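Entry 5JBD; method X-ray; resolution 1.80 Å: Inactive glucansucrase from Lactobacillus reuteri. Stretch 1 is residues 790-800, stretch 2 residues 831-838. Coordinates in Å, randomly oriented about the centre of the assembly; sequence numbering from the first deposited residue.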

# COMPACT_ATOMS: atom_id res chain seq x y z
N THR A 790 -0.26 15.57 11.13
CA THR A 790 -1.63 15.21 10.74
C THR A 790 -2.28 16.09 9.67
O THR A 790 -3.34 15.74 9.14
CB THR A 790 -2.58 15.34 11.94
OG1 THR A 790 -2.63 16.72 12.31
CG2 THR A 790 -2.12 14.52 13.12
N THR A 791 -1.69 17.25 9.38
CA THR A 791 -2.40 18.31 8.72
C THR A 791 -1.75 18.66 7.38
O THR A 791 -0.53 18.84 7.28
CB THR A 791 -2.52 19.53 9.67
OG1 THR A 791 -3.24 19.12 10.84
CG2 THR A 791 -3.26 20.69 9.00
N GLY A 792 -2.59 18.74 6.34
CA GLY A 792 -2.12 18.99 4.99
C GLY A 792 -3.08 18.44 3.95
O GLY A 792 -4.28 18.33 4.21
N GLY A 793 -2.54 18.09 2.80
CA GLY A 793 -3.34 17.68 1.64
C GLY A 793 -2.95 18.37 0.35
O GLY A 793 -3.39 17.94 -0.73
N GLY A 794 -2.17 19.45 0.45
CA GLY A 794 -1.64 20.16 -0.70
C GLY A 794 -2.68 21.07 -1.31
O GLY A 794 -3.83 21.13 -0.86
N ASN A 795 -2.28 21.76 -2.38
CA ASN A 795 -3.20 22.59 -3.16
C ASN A 795 -4.25 21.77 -3.90
O ASN A 795 -5.32 22.29 -4.23
CB ASN A 795 -2.42 23.48 -4.14
CG ASN A 795 -1.61 24.56 -3.42
OD1 ASN A 795 -1.92 24.95 -2.28
ND2 ASN A 795 -0.59 25.07 -4.10
N GLY A 796 -3.97 20.49 -4.16
CA GLY A 796 -4.96 19.58 -4.74
C GLY A 796 -6.19 19.43 -3.85
O GLY A 796 -7.32 19.55 -4.32
N GLN A 797 -5.97 19.16 -2.57
CA GLN A 797 -7.09 19.07 -1.64
C GLN A 797 -7.82 20.41 -1.49
O GLN A 797 -9.05 20.44 -1.37
CB GLN A 797 -6.62 18.57 -0.27
CG GLN A 797 -7.77 18.06 0.61
CD GLN A 797 -8.40 16.76 0.08
OE1 GLN A 797 -7.69 15.87 -0.40
NE2 GLN A 797 -9.71 16.64 0.20
N GLU A 798 -7.07 21.51 -1.50
CA GLU A 798 -7.67 22.85 -1.39
C GLU A 798 -8.57 23.13 -2.57
O GLU A 798 -9.69 23.55 -2.39
CB GLU A 798 -6.61 23.97 -1.30
CG GLU A 798 -5.80 23.99 -0.01
CD GLU A 798 -6.53 24.58 1.19
OE1 GLU A 798 -7.70 25.03 1.06
OE2 GLU A 798 -5.92 24.56 2.29
N THR A 799 -8.08 22.87 -3.78
CA THR A 799 -8.83 23.17 -4.99
C THR A 799 -9.98 22.18 -5.25
O THR A 799 -11.08 22.60 -5.59
CB THR A 799 -7.89 23.23 -6.22
OG1 THR A 799 -6.91 24.24 -6.01
CG2 THR A 799 -8.66 23.55 -7.50
N TYR A 800 -9.71 20.88 -5.11
CA TYR A 800 -10.64 19.85 -5.58
C TYR A 800 -11.48 19.17 -4.49
O TYR A 800 -12.49 18.52 -4.80
CB TYR A 800 -9.86 18.80 -6.38
CG TYR A 800 -9.23 19.41 -7.61
CD1 TYR A 800 -9.98 19.65 -8.73
CD2 TYR A 800 -7.88 19.79 -7.62
CE1 TYR A 800 -9.41 20.23 -9.86
CE2 TYR A 800 -7.30 20.38 -8.74
CZ TYR A 800 -8.08 20.60 -9.86
OH TYR A 800 -7.55 21.17 -10.98
N VAL A 831 -20.16 19.72 4.18
CA VAL A 831 -18.83 20.16 4.61
C VAL A 831 -17.84 19.66 3.56
O VAL A 831 -17.89 18.49 3.17
CB VAL A 831 -18.47 19.59 6.00
CG1 VAL A 831 -17.04 19.92 6.38
CG2 VAL A 831 -19.45 20.10 7.05
N ARG A 832 -16.98 20.56 3.10
CA ARG A 832 -15.93 20.22 2.15
C ARG A 832 -14.63 20.01 2.91
O ARG A 832 -14.26 20.83 3.75
CB ARG A 832 -15.75 21.32 1.11
CG ARG A 832 -16.94 21.47 0.17
CD ARG A 832 -16.73 22.55 -0.88
NE ARG A 832 -15.51 22.35 -1.69
CZ ARG A 832 -15.12 23.15 -2.69
NH1 ARG A 832 -15.85 24.23 -3.03
NH2 ARG A 832 -14.00 22.89 -3.36
N ILE A 833 -13.93 18.92 2.60
CA ILE A 833 -12.59 18.70 3.15
C ILE A 833 -11.55 19.40 2.25
O ILE A 833 -11.12 18.85 1.24
CB ILE A 833 -12.26 17.20 3.33
CG1 ILE A 833 -13.27 16.57 4.29
CG2 ILE A 833 -10.83 17.04 3.85
CD1 ILE A 833 -13.08 15.08 4.54
N ASN A 834 -11.17 20.62 2.63
CA ASN A 834 -10.13 21.37 1.92
C ASN A 834 -8.74 21.06 2.46
O ASN A 834 -7.73 21.34 1.79
CB ASN A 834 -10.40 22.88 1.99
CG ASN A 834 -10.32 23.43 3.40
OD1 ASN A 834 -11.08 23.03 4.28
ND2 ASN A 834 -9.39 24.35 3.63
N LYS A 835 -8.69 20.51 3.67
CA LYS A 835 -7.45 20.24 4.37
C LYS A 835 -7.67 19.11 5.35
O LYS A 835 -8.63 19.15 6.10
CB LYS A 835 -7.04 21.50 5.13
CG LYS A 835 -5.72 21.38 5.87
CD LYS A 835 -5.24 22.73 6.44
CE LYS A 835 -4.58 23.64 5.40
NZ LYS A 835 -3.66 22.97 4.41
N TRP A 836 -6.80 18.10 5.34
CA TRP A 836 -6.88 16.98 6.29
C TRP A 836 -6.33 17.41 7.64
O TRP A 836 -5.40 18.20 7.71
CB TRP A 836 -6.13 15.73 5.77
CG TRP A 836 -6.72 15.18 4.51
CD1 TRP A 836 -6.32 15.43 3.23
CD2 TRP A 836 -7.86 14.31 4.41
NE1 TRP A 836 -7.14 14.79 2.34
CE2 TRP A 836 -8.09 14.08 3.03
CE3 TRP A 836 -8.70 13.71 5.35
CZ2 TRP A 836 -9.13 13.26 2.57
CZ3 TRP A 836 -9.75 12.89 4.89
CH2 TRP A 836 -9.95 12.68 3.51
N SER A 837 -6.92 16.89 8.71
CA SER A 837 -6.40 17.07 10.07
C SER A 837 -6.92 15.90 10.93
O SER A 837 -7.65 15.04 10.43
CB SER A 837 -6.83 18.43 10.63
OG SER A 837 -8.20 18.45 10.95
N ALA A 838 -6.54 15.87 12.21
CA ALA A 838 -6.78 14.72 13.08
C ALA A 838 -8.24 14.36 13.27
O ALA A 838 -8.58 13.17 13.44
CB ALA A 838 -6.13 14.93 14.44
O HOH W 1 -4.80 21.04 1.81

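Contact between residues 790-800 and 831-838 of the inactive glucansucrase from Lactobacillus reuteri; together the two stretches bury 666 Å². Stretch 1 runs from the end of a strand through a glycine-rich turn into a helix, and stretch 2, without regular helix or strand, lies along it. Thr790 is buried with its CA-to-CB bond toward stretch 2; its CG2 lies 4.2 Å from Ala838 CB, and its carbonyl O receives a CA-H...O contact from Ser837 CA (3.5 Å). Thr791, chi1 m, sets OG1 3.7 Å from Ser837 CB and CG2 3.8 Å from Lys835 CD, so its methyl packs on the aliphatic part of the lysine while its hydroxyl donates to Thr790 OG1 (2.9 Å). Thr791 CA also approaches Trp836 O (3.2 Å) in a CA-H...O contact. The same carbonyl accepts the amide of Gly792: Gly792 N to Trp836 O is 3.2 Å, and the return bond, Trp836 N to Gly792 O, is 2.8 Å. These two bonds form a single antiparallel bridge that depends on backbone atoms alone. Gly792 and Gly793 both adopt backbone angles at which a CB would jam against the preceding carbonyl; a CB on Gly793 would also clash with Gln797 CB, 2.9 Å away, and that same modelled CB would sit tightly, 3.2 Å from Trp836 CD1. The bare Gly793 CA instead lies at the edge of the indole, 4.1 Å from Trp836 CD1. Gly794, whose positive phi favours glycine, reaches stretch 2 through water 1, which donates to Gly794 O (2.8 Å) and Asn834 O (2.9 Å) and weakly accepts from Lys835 NZ (3.4 Å). Gln797 is the polar clamp of the buried side. Chi1 t and chi2 p bring its amide to stretch 2, where NE2 donates to Ile833 O (2.8 Å, nearly linear) and OE1 accepts a weak bond from Trp836 NE1 (3.0 Å); an amide suits this place because it offers a donor and an acceptor together. Glu798 starts with CA-to-CB away, but two m rotamers fold its carboxylate back. There OE1 accepts from Asn834 ND2 (3.2 Å) and OE2 forms a salt bridge with Lys835 NZ (3.5 Å), one acid serving two exposed partners. Backbones also meet here: Asn834 CA makes a CA-H...O contact with Gln797 O (3.6 Å), and Glu798 CA one with Asn834 O (3.5 Å). At the exposed margin, Thr799 O lies near the plane of the Arg832 guanidinium, 3.7 Å from Arg832 NH2, and the contact fades before Tyr800, whose CA-to-CB bond points away.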